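Local coordinates for hypothetical protein TA0175 (Thermoplasma acidophilum, PDB 1L6R) that hydrolyses 2-phosphoglycolate to glycolate and phosphate with magnesium as cofactor and, less efficiently, releases phosphate from pyrophosphate, at residues Gly46-Pro50 / Thr107-Glu112. The protein carries 1 engineered substitution. Coordinates in Å, arbitrary orientation, origin at the centre of the assembly. Numbering follows the deposited sequence.
Sequences GNVIP and TNRWRE
This contact sets the loop and N-terminus of helix 49-60 in the core of a HAD-superfamily phosphatase against a 3-10 turn of the cap. Residues 46-50 leave the central parallel strand 40-44 and enter helix 49-60; residues 107-112 form the end of a 3-10 segment and the start of the loop that leads to cap strand 115-117. Val48, the N-cap residue, is extended (phi/psi -73/155) and lies opposite Arg111, their CA atoms 5.7 Å apart. Asn47 turns its side chain back so that Val48 N donates to Asn47 OD1 at 2.8 Å. In the 3-10 turn, Trp110 N bonds to Thr107 O (2.9 Å) and Arg111 N to Asn108 O (3.0 Å), before Arg111 goes extended at -87/151.

Val48 (chi1 m) makes the main apolar contact. Its CG1 sits 3.3 Å from Thr107 O and 3.6 Å from Arg111 CG, over one face of the guanidinium, while Val48 CB meets Trp110 CB at 3.9 Å. Pro50 CG adds a 4.0 Å contact to Trp110 CB. The Arg111 side chain, m at chi1 and t at chi2 and chi3, runs back past Val48: NH2 donates to Gly46 O (3.0 Å, 158°), and NH1 to Thr107 OG1 (2.9 Å) and Asn108 OD1 (3.0 Å). A water links Ile49 N to Trp110 O, 2.8 Å from each.

Gly46 belongs to a magnesium site with Asp13, and Asn47's side chain lies about 4 Å from a bound calcium. One guanidinium thus ties the metal-site loop to the cap's 3-10 turn, while the water satisfies the first amide of helix 49-60.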
loop_
_atom_site.group_PDB
_atom_site.type_symbol
_atom_site.label_atom_id
_atom_site.label_comp_id
_atom_site.label_asym_id
_atom_site.label_seq_id
_atom_site.Cartn_x
_atom_site.Cartn_y
_atom_site.Cartn_z
ATOM N N GLY A 46 -4.903 3.195 16.266
ATOM C CA GLY A 46 -3.528 3.576 16.520
ATOM C C GLY A 46 -3.235 3.446 18.011
ATOM O O GLY A 46 -2.081 3.574 18.435
ATOM N N ASN A 47 -4.259 3.173 18.821
ATOM C CA ASN A 47 -4.035 3.047 20.261
ATOM C C ASN A 47 -3.403 1.688 20.602
ATOM O O ASN A 47 -3.247 0.802 19.744
ATOM C CB ASN A 47 -5.344 3.245 21.040
ATOM C CG ASN A 47 -5.147 4.049 22.334
ATOM O OD1 ASN A 47 -4.212 3.794 23.112
ATOM N ND2 ASN A 47 -6.036 5.012 22.580
ATOM N N VAL A 48 -3.054 1.532 21.872
ATOM C CA VAL A 48 -2.378 0.330 22.344
ATOM C C VAL A 48 -3.285 -0.884 22.416
ATOM O O VAL A 48 -4.510 -0.757 22.561
ATOM C CB VAL A 48 -1.710 0.593 23.705
ATOM C CG1 VAL A 48 -0.677 1.698 23.547
ATOM C CG2 VAL A 48 -2.742 0.988 24.742
ATOM N N ILE A 49 -2.693 -2.070 22.337
ATOM C CA ILE A 49 -3.517 -3.263 22.325
ATOM C C ILE A 49 -4.438 -3.492 23.536
ATOM O O ILE A 49 -5.536 -3.995 23.347
ATOM C CB ILE A 49 -2.675 -4.522 21.957
ATOM C CG1 ILE A 49 -3.601 -5.619 21.410
ATOM C CG2 ILE A 49 -1.849 -4.999 23.134
ATOM C CD1 ILE A 49 -4.230 -5.292 20.059
ATOM N N PRO A 50 -4.032 -3.132 24.779
ATOM C CA PRO A 50 -5.005 -3.377 25.857
ATOM C C PRO A 50 -6.234 -2.460 25.703
ATOM O O PRO A 50 -7.325 -2.801 26.148
ATOM C CB PRO A 50 -4.212 -3.096 27.139
ATOM C CG PRO A 50 -3.082 -2.202 26.688
ATOM C CD PRO A 50 -2.720 -2.729 25.325
ATOM N N THR A 107 0.700 6.445 26.987
ATOM C CA THR A 107 0.364 5.123 26.464
ATOM C C THR A 107 1.528 4.336 25.884
ATOM O O THR A 107 1.387 3.144 25.616
ATOM C CB THR A 107 -0.774 5.181 25.418
ATOM O OG1 THR A 107 -0.438 6.119 24.388
ATOM C CG2 THR A 107 -2.098 5.572 26.085
ATOM N N ASN A 108 2.683 4.970 25.698
ATOM C CA ASN A 108 3.823 4.220 25.184
ATOM C C ASN A 108 4.232 3.099 26.136
ATOM O O ASN A 108 4.881 2.147 25.714
ATOM C CB ASN A 108 5.016 5.139 24.920
ATOM C CG ASN A 108 4.863 5.917 23.629
ATOM O OD1 ASN A 108 4.038 5.578 22.776
ATOM N ND2 ASN A 108 5.667 6.956 23.473
ATOM N N ARG A 109 3.829 3.195 27.403
ATOM C CA ARG A 109 4.167 2.148 28.374
ATOM C C ARG A 109 3.498 0.824 27.989
ATOM O O ARG A 109 3.873 -0.250 28.476
ATOM C CB ARG A 109 3.747 2.563 29.786
ATOM C CG ARG A 109 2.244 2.706 29.995
ATOM C CD ARG A 109 1.934 3.110 31.437
ATOM N NE ARG A 109 2.306 2.022 32.337
ATOM C CZ ARG A 109 2.323 2.083 33.665
ATOM N NH1 ARG A 109 1.986 3.193 34.306
ATOM N NH2 ARG A 109 2.693 1.014 34.352
ATOM N N TRP A 110 2.513 0.897 27.101
ATOM C CA TRP A 110 1.812 -0.292 26.648
ATOM C C TRP A 110 2.047 -0.608 25.170
ATOM O O TRP A 110 1.419 -1.514 24.628
ATOM C CB TRP A 110 0.311 -0.147 26.907
ATOM C CG TRP A 110 -0.016 0.057 28.352
ATOM C CD1 TRP A 110 0.394 -0.713 29.406
ATOM C CD2 TRP A 110 -0.814 1.111 28.915
ATOM N NE1 TRP A 110 -0.092 -0.200 30.583
ATOM C CE2 TRP A 110 -0.837 0.918 30.314
ATOM C CE3 TRP A 110 -1.514 2.197 28.372
ATOM C CZ2 TRP A 110 -1.528 1.768 31.176
ATOM C CZ3 TRP A 110 -2.207 3.045 29.230
ATOM C CH2 TRP A 110 -2.208 2.823 30.619
ATOM N N ARG A 111 2.934 0.138 24.513
ATOM C CA ARG A 111 3.227 -0.121 23.099
ATOM C C ARG A 111 4.312 -1.162 22.963
ATOM O O ARG A 111 5.180 -1.285 23.836
ATOM C CB ARG A 111 3.656 1.154 22.356
ATOM C CG ARG A 111 2.467 2.001 21.921
ATOM C CD ARG A 111 2.808 3.086 20.907
ATOM N NE ARG A 111 1.540 3.631 20.417
ATOM C CZ ARG A 111 0.778 4.491 21.086
ATOM N NH1 ARG A 111 1.157 4.969 22.272
ATOM N NH2 ARG A 111 -0.428 4.789 20.619
ATOM N N GLU A 112 4.269 -1.901 21.860
ATOM C CA GLU A 112 5.249 -2.955 21.621
ATOM C C GLU A 112 5.779 -2.989 20.205
ATOM O O GLU A 112 6.808 -3.604 19.944
ATOM C CB GLU A 112 4.625 -4.325 21.899
ATOM C CG GLU A 112 4.082 -4.497 23.314
ATOM C CD GLU A 112 3.447 -5.860 23.556
ATOM O OE1 GLU A 112 3.997 -6.877 23.071
ATOM O OE2 GLU A 112 2.402 -5.914 24.247
HETATM O O HOH W 1 0.098 -2.074 22.189
#